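Local coordinates for protein uracil-dna glycosylase (Deinococcus radiodurans, PDB 4UQM) that belongs to the uracil-DNA glycosylase superfamily of alpha/beta proteins and is bound to DNA in this structure, at residues Y69-L72 / G73-K76; L210-Q213 / Y214-T218. The protein carries 1 engineered substitution. All coordinates share one frame; numbering follows the deposited sequence.

Both contacts are short-range turns built round 3-10 segments, and both are partly buried, yet they lie on opposite sides of the chain's centre, with centres about 28 Å apart. Contact 1 (69-76) joins helix 65-69 to strand 77-81; buried T70 and V75 meet methyl to methyl, while exposed E74 lies against P71. Contact 2 (210-218) lies between strand 200-204 and helix 220-230, and its chemistry is more aromatic: Y214, F215 and F216 follow one another, two of them packing on side chains of 210-213. Contact 2 also touches DNA directly, whereas the nearest atom of contact 1 is about 21 Å from it.

Contact 1 of 2, residues Y69-L72 / G73-K76; sequences YTPL and GEVK
P71 and E74 face each other across a tight curl of backbone, their CA atoms 5.3 Å apart, in one uninterrupted piece of chain that runs out of the end of helix 65-69. T70 is the first residue to abandon helical backbone angles; L72, G73 and E74 then wind into a 3-10 segment. Two successive bonds, each spanning three residues, define the curl: E74 N donates to P71 O at 2.9 Å, and V75 N to L72 O at 3.2 Å. The second is the straighter, with an N-H...O angle of 163°, and in both the donor stands above the carbonyl plane.

The side chain of E74 crosses the proline at a slant. With CG beside the backbone N (chi1 -63°) and an extended chain beyond, its carboxylate is carried to the pyrrolidine ring, where E74 CD lies 3.7 Å from P71 CD and E74 OE2 lies 3.7 Å from P71 CG. This is van der Waals contact of a carboxylate with ring methylenes. On V75, the CG2 methyl is 3.5 Å from P71 O and reaches T70 CG2 at 3.9 Å; these two side chains cross at about a right angle. T70 sends OG1 elsewhere, to a hydrogen bond with A134 O.

The CB of L72 points away from 73-76, and its side chain packs on W27 and A30 of helix 25-35 and V171 of helix 160-172. D26 receives the N-H groups of L72 and G73 on its two carboxylate oxygens, while K174 NZ binds the carbonyls of L72 and V75. The result is a 3-10 connection between helix 65-69 and strand 77-81, an inner strand of the four-stranded parallel sheet in the alpha/beta fold of the uracil-DNA glycosylase superfamily.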
loop_
_atom_site.group_PDB
_atom_site.type_symbol
_atom_site.label_atom_id
_atom_site.label_comp_id
_atom_site.label_asym_id
_atom_site.label_seq_id
_atom_site.Cartn_x
_atom_site.Cartn_y
_atom_site.Cartn_z
ATOM N N TYR A 69 6.138 -8.450 3.942
ATOM C CA TYR A 69 4.975 -9.204 4.494
ATOM C C TYR A 69 4.148 -9.844 3.396
ATOM O O TYR A 69 3.438 -10.788 3.692
ATOM C CB TYR A 69 4.174 -8.291 5.466
ATOM C CG TYR A 69 5.093 -7.830 6.609
ATOM C CD1 TYR A 69 6.333 -8.472 6.832
ATOM C CD2 TYR A 69 4.817 -6.731 7.413
ATOM C CE1 TYR A 69 7.202 -8.077 7.821
ATOM C CE2 TYR A 69 5.695 -6.362 8.455
ATOM C CZ TYR A 69 6.899 -7.006 8.592
ATOM O OH TYR A 69 7.903 -6.740 9.562
ATOM N N THR A 70 4.290 -9.413 2.142
ATOM C CA THR A 70 3.560 -10.016 1.027
ATOM C C THR A 70 4.520 -10.227 -0.155
ATOM O O THR A 70 4.685 -9.323 -0.947
ATOM C CB THR A 70 2.408 -9.108 0.605
ATOM O OG1 THR A 70 1.637 -8.739 1.774
ATOM C CG2 THR A 70 1.532 -9.838 -0.392
ATOM N N PRO A 71 5.091 -11.431 -0.314
ATOM C CA PRO A 71 5.960 -11.773 -1.466
ATOM C C PRO A 71 5.238 -11.551 -2.804
ATOM O O PRO A 71 4.010 -11.686 -2.878
ATOM C CB PRO A 71 6.249 -13.255 -1.267
ATOM C CG PRO A 71 6.152 -13.436 0.235
ATOM C CD PRO A 71 5.041 -12.507 0.688
ATOM N N LEU A 72 5.986 -11.219 -3.855
ATOM C CA LEU A 72 5.404 -10.991 -5.162
ATOM C C LEU A 72 4.510 -12.141 -5.598
ATOM O O LEU A 72 3.401 -11.933 -6.107
ATOM C CB LEU A 72 6.551 -10.812 -6.178
ATOM C CG LEU A 72 6.198 -10.653 -7.655
ATOM C CD1 LEU A 72 5.156 -9.570 -7.888
ATOM C CD2 LEU A 72 7.469 -10.414 -8.461
ATOM N N GLY A 73 4.979 -13.361 -5.418
ATOM C CA GLY A 73 4.196 -14.528 -5.767
ATOM C C GLY A 73 2.881 -14.701 -5.020
ATOM O O GLY A 73 2.026 -15.489 -5.469
ATOM N N GLU A 74 2.722 -14.046 -3.865
ATOM C CA GLU A 74 1.502 -14.153 -3.086
ATOM C C GLU A 74 0.532 -13.019 -3.338
ATOM O O GLU A 74 -0.589 -13.097 -2.865
ATOM C CB GLU A 74 1.851 -14.165 -1.593
ATOM C CG GLU A 74 2.686 -15.385 -1.234
ATOM C CD GLU A 74 2.964 -15.594 0.240
ATOM O OE1 GLU A 74 2.280 -15.041 1.094
ATOM O OE2 GLU A 74 3.886 -16.388 0.553
ATOM N N VAL A 75 0.901 -12.010 -4.105
ATOM C CA VAL A 75 0.014 -10.855 -4.279
ATOM C C VAL A 75 -1.243 -11.250 -5.061
ATOM O O VAL A 75 -1.148 -11.733 -6.168
ATOM C CB VAL A 75 0.726 -9.688 -5.010
ATOM C CG1 VAL A 75 -0.204 -8.514 -5.219
ATOM C CG2 VAL A 75 1.952 -9.233 -4.245
ATOM N N LYS A 76 -2.403 -11.020 -4.467
ATOM C CA LYS A 76 -3.635 -11.080 -5.177
ATOM C C LYS A 76 -4.413 -9.782 -5.213
ATOM O O LYS A 76 -5.250 -9.607 -6.119
ATOM C CB LYS A 76 -4.472 -12.255 -4.722
ATOM C CG LYS A 76 -4.988 -12.218 -3.358
ATOM C CD LYS A 76 -5.688 -13.588 -3.095
ATOM C CE LYS A 76 -6.611 -13.572 -1.915
ATOM N NZ LYS A 76 -7.109 -14.968 -1.795
#

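Contact 2 of 2, residues L210-Q213 / Y214-T218; sequences LSEQ and YFFGT. With nucleotides of chain B; nucleotides of chain C.
E212 and F216 meet with carboxylate and ring planes 52° apart, E212 CD lying 3.5 Å from F216 CE2 in an oblique approach. The backbone brings the two together: E212 O accepts both F216 N at 2.9 Å and F215 N at 3.0 Å, the former nearly in line with C=O. The E212 carboxylate also hydrogen-bonds N110 ND2 through OE1.

Q213 and Y214 run side by side. With CG between backbone N and carbonyl carbon (chi1 67°), the glutamine sets that methylene over one ring face, 3.8 Å from the Y214 centroid and 20° off the normal, a CH-pi contact. At the ring edge sits S211 O, which also accepts Y214 N at 2.8 Å. Two waters each bridge Q213 O and F216 O.

L210 lies between the bases DA8 and DG10 of chain B, its CD2 3.5 Å from DA8 C5 and as close to N3 of DA9 of chain C, consistent with the family's DNA-intercalating leucine loop. After strand 200-204, a type II beta turn, F215 to T218, with T218 N and OG1 bonded to F215 O, leads toward helix 220-230; F216 packs on helix 106-118, and F215 meets W183 of strand 179-183 edge-to-face.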
loop_
_atom_site.group_PDB
_atom_site.type_symbol
_atom_site.label_atom_id
_atom_site.label_comp_id
_atom_site.label_asym_id
_atom_site.label_seq_id
_atom_site.Cartn_x
_atom_site.Cartn_y
_atom_site.Cartn_z
ATOM N N LEU A 210 -10.671 14.224 4.257
ATOM C CA LEU A 210 -10.606 15.368 3.344
ATOM C C LEU A 210 -10.977 15.017 1.902
ATOM O O LEU A 210 -11.115 15.947 1.083
ATOM C CB LEU A 210 -9.215 15.959 3.307
ATOM C CG LEU A 210 -8.622 16.393 4.647
ATOM C CD1 LEU A 210 -7.211 16.945 4.441
ATOM C CD2 LEU A 210 -9.529 17.347 5.357
ATOM N N SER A 211 -11.152 13.740 1.594
ATOM C CA SER A 211 -11.628 13.284 0.305
ATOM C C SER A 211 -12.745 12.250 0.402
ATOM O O SER A 211 -13.069 11.584 -0.604
ATOM C CB SER A 211 -10.453 12.705 -0.460
ATOM O OG SER A 211 -9.701 11.795 0.352
ATOM N N GLU A 212 -13.328 12.080 1.593
ATOM C CA GLU A 212 -14.192 10.928 1.820
ATOM C C GLU A 212 -15.421 10.887 0.932
ATOM O O GLU A 212 -15.911 9.784 0.624
ATOM C CB GLU A 212 -14.558 10.769 3.298
ATOM C CG GLU A 212 -15.472 11.885 3.778
ATOM C CD GLU A 212 -15.801 11.839 5.257
ATOM O OE1 GLU A 212 -15.008 11.340 6.051
ATOM O OE2 GLU A 212 -16.898 12.322 5.613
ATOM N N GLN A 213 -15.910 12.056 0.476
ATOM C CA GLN A 213 -17.031 12.047 -0.467
ATOM C C GLN A 213 -16.725 11.287 -1.771
ATOM O O GLN A 213 -17.647 10.835 -2.454
ATOM C CB GLN A 213 -17.463 13.475 -0.812
ATOM C CG GLN A 213 -16.449 14.309 -1.606
ATOM C CD GLN A 213 -16.920 15.714 -1.909
ATOM O OE1 GLN A 213 -16.152 16.668 -1.819
ATOM N NE2 GLN A 213 -18.174 15.852 -2.263
ATOM N N TYR A 214 -15.431 11.194 -2.114
ATOM C CA TYR A 214 -14.976 10.484 -3.318
ATOM C C TYR A 214 -14.649 8.998 -3.084
ATOM O O TYR A 214 -14.236 8.299 -4.002
ATOM C CB TYR A 214 -13.790 11.204 -3.913
ATOM C CG TYR A 214 -14.031 12.636 -4.280
ATOM C CD1 TYR A 214 -14.767 12.956 -5.416
ATOM C CD2 TYR A 214 -13.479 13.677 -3.544
ATOM C CE1 TYR A 214 -14.996 14.294 -5.775
ATOM C CE2 TYR A 214 -13.703 14.996 -3.883
ATOM C CZ TYR A 214 -14.432 15.314 -5.004
ATOM O OH TYR A 214 -14.617 16.652 -5.374
ATOM N N PHE A 215 -14.776 8.564 -1.829
ATOM C CA PHE A 215 -14.469 7.190 -1.396
ATOM C C PHE A 215 -15.705 6.397 -0.949
ATOM O O PHE A 215 -15.900 5.249 -1.372
ATOM C CB PHE A 215 -13.457 7.253 -0.246
ATOM C CG PHE A 215 -13.210 5.920 0.416
ATOM C CD1 PHE A 215 -12.431 4.963 -0.208
ATOM C CD2 PHE A 215 -13.749 5.614 1.671
ATOM C CE1 PHE A 215 -12.188 3.728 0.397
ATOM C CE2 PHE A 215 -13.550 4.362 2.272
ATOM C CZ PHE A 215 -12.771 3.444 1.619
ATOM N N PHE A 216 -16.540 7.018 -0.106
ATOM C CA PHE A 216 -17.711 6.303 0.385
ATOM C C PHE A 216 -18.620 5.855 -0.738
ATOM O O PHE A 216 -18.854 6.590 -1.684
ATOM C CB PHE A 216 -18.484 7.163 1.350
ATOM C CG PHE A 216 -17.821 7.386 2.672
ATOM C CD1 PHE A 216 -17.077 6.382 3.322
ATOM C CD2 PHE A 216 -18.009 8.602 3.302
ATOM C CE1 PHE A 216 -16.511 6.626 4.569
ATOM C CE2 PHE A 216 -17.467 8.825 4.565
ATOM C CZ PHE A 216 -16.702 7.850 5.175
ATOM N N GLY A 217 -19.121 4.631 -0.609
ATOM C CA GLY A 217 -20.091 4.085 -1.597
ATOM C C GLY A 217 -19.461 3.436 -2.819
ATOM O O GLY A 217 -20.172 2.876 -3.691
ATOM N N THR A 218 -18.125 3.393 -2.880
ATOM C CA THR A 218 -17.463 2.831 -4.032
ATOM C C THR A 218 -17.302 1.297 -3.947
ATOM O O THR A 218 -16.945 0.655 -4.943
ATOM C CB THR A 218 -16.101 3.490 -4.269
ATOM O OG1 THR A 218 -15.283 3.363 -3.099
ATOM C CG2 THR A 218 -16.323 4.980 -4.624
ATOM P P DG B 10 -4.631 13.747 3.219
ATOM O OP1 DG B 10 -4.202 15.015 2.657
ATOM O OP2 DG B 10 -5.251 13.715 4.482
ATOM O "O5'" DG B 10 -5.563 12.957 2.200
ATOM C "C5'" DG B 10 -5.388 13.018 0.811
ATOM C "C4'" DG B 10 -6.721 13.232 0.139
ATOM O "O4'" DG B 10 -7.293 14.429 0.696
ATOM C "C3'" DG B 10 -6.633 13.453 -1.363
ATOM O "O3'" DG B 10 -7.687 12.741 -2.009
ATOM C "C2'" DG B 10 -6.757 14.963 -1.500
ATOM C "C1'" DG B 10 -7.609 15.349 -0.315
ATOM N N9 DG B 10 -7.366 16.698 0.200
ATOM C C8 DG B 10 -6.270 17.131 0.897
ATOM N N7 DG B 10 -6.326 18.393 1.213
ATOM C C5 DG B 10 -7.530 18.824 0.680
ATOM C C6 DG B 10 -8.123 20.110 0.681
ATOM O O6 DG B 10 -7.690 21.148 1.162
ATOM N N1 DG B 10 -9.346 20.106 0.028
ATOM C C2 DG B 10 -9.923 19.008 -0.550
ATOM N N2 DG B 10 -11.109 19.197 -1.126
ATOM N N3 DG B 10 -9.369 17.813 -0.580
ATOM C C4 DG B 10 -8.184 17.792 0.053
ATOM P P DA B 8 -2.605 16.026 11.199
ATOM O OP1 DA B 8 -1.907 15.991 12.508
ATOM O OP2 DA B 8 -1.920 16.375 9.922
ATOM O "O5'" DA B 8 -3.588 14.788 10.995
ATOM C "C5'" DA B 8 -4.101 14.578 9.683
ATOM C "C4'" DA B 8 -5.340 13.718 9.720
ATOM O "O4'" DA B 8 -6.488 14.511 10.105
ATOM C "C3'" DA B 8 -5.666 13.134 8.351
ATOM O "O3'" DA B 8 -6.203 11.823 8.455
ATOM C "C2'" DA B 8 -6.726 14.056 7.792
ATOM C "C1'" DA B 8 -7.408 14.617 9.029
ATOM N N9 DA B 8 -7.783 16.024 8.881
ATOM C C8 DA B 8 -8.990 16.594 9.207
ATOM N N7 DA B 8 -9.066 17.869 8.914
ATOM C C5 DA B 8 -7.837 18.156 8.339
ATOM C C6 DA B 8 -7.299 19.335 7.793
ATOM N N6 DA B 8 -7.953 20.502 7.764
ATOM N N1 DA B 8 -6.039 19.287 7.305
ATOM C C2 DA B 8 -5.391 18.114 7.321
ATOM N N3 DA B 8 -5.795 16.937 7.797
ATOM C C4 DA B 8 -7.042 17.024 8.295
ATOM P P DA C 9 -17.984 21.500 1.340
ATOM O OP1 DA C 9 -19.134 20.660 0.939
ATOM O OP2 DA C 9 -18.164 22.535 2.404
ATOM O "O5'" DA C 9 -16.812 20.500 1.743
ATOM C "C5'" DA C 9 -16.519 19.330 0.954
ATOM C "C4'" DA C 9 -15.349 18.588 1.549
ATOM O "O4'" DA C 9 -14.101 19.258 1.244
ATOM C "C3'" DA C 9 -15.337 18.416 3.062
ATOM O "O3'" DA C 9 -16.258 17.372 3.432
ATOM C "C2'" DA C 9 -13.870 18.101 3.303
ATOM C "C1'" DA C 9 -13.173 19.027 2.290
ATOM N N9 DA C 9 -12.837 20.324 2.886
ATOM C C8 DA C 9 -13.690 21.352 3.207
ATOM N N7 DA C 9 -13.099 22.369 3.788
ATOM C C5 DA C 9 -11.775 21.974 3.882
ATOM C C6 DA C 9 -10.638 22.602 4.423
ATOM N N6 DA C 9 -10.661 23.827 4.956
ATOM N N1 DA C 9 -9.462 21.936 4.365
ATOM C C2 DA C 9 -9.441 20.714 3.812
ATOM N N3 DA C 9 -10.447 20.012 3.279
ATOM C C4 DA C 9 -11.600 20.705 3.350
HETATM O O HOH W 1 -17.728 8.313 -3.632
HETATM O O HOH W 2 -19.968 9.535 -1.109
#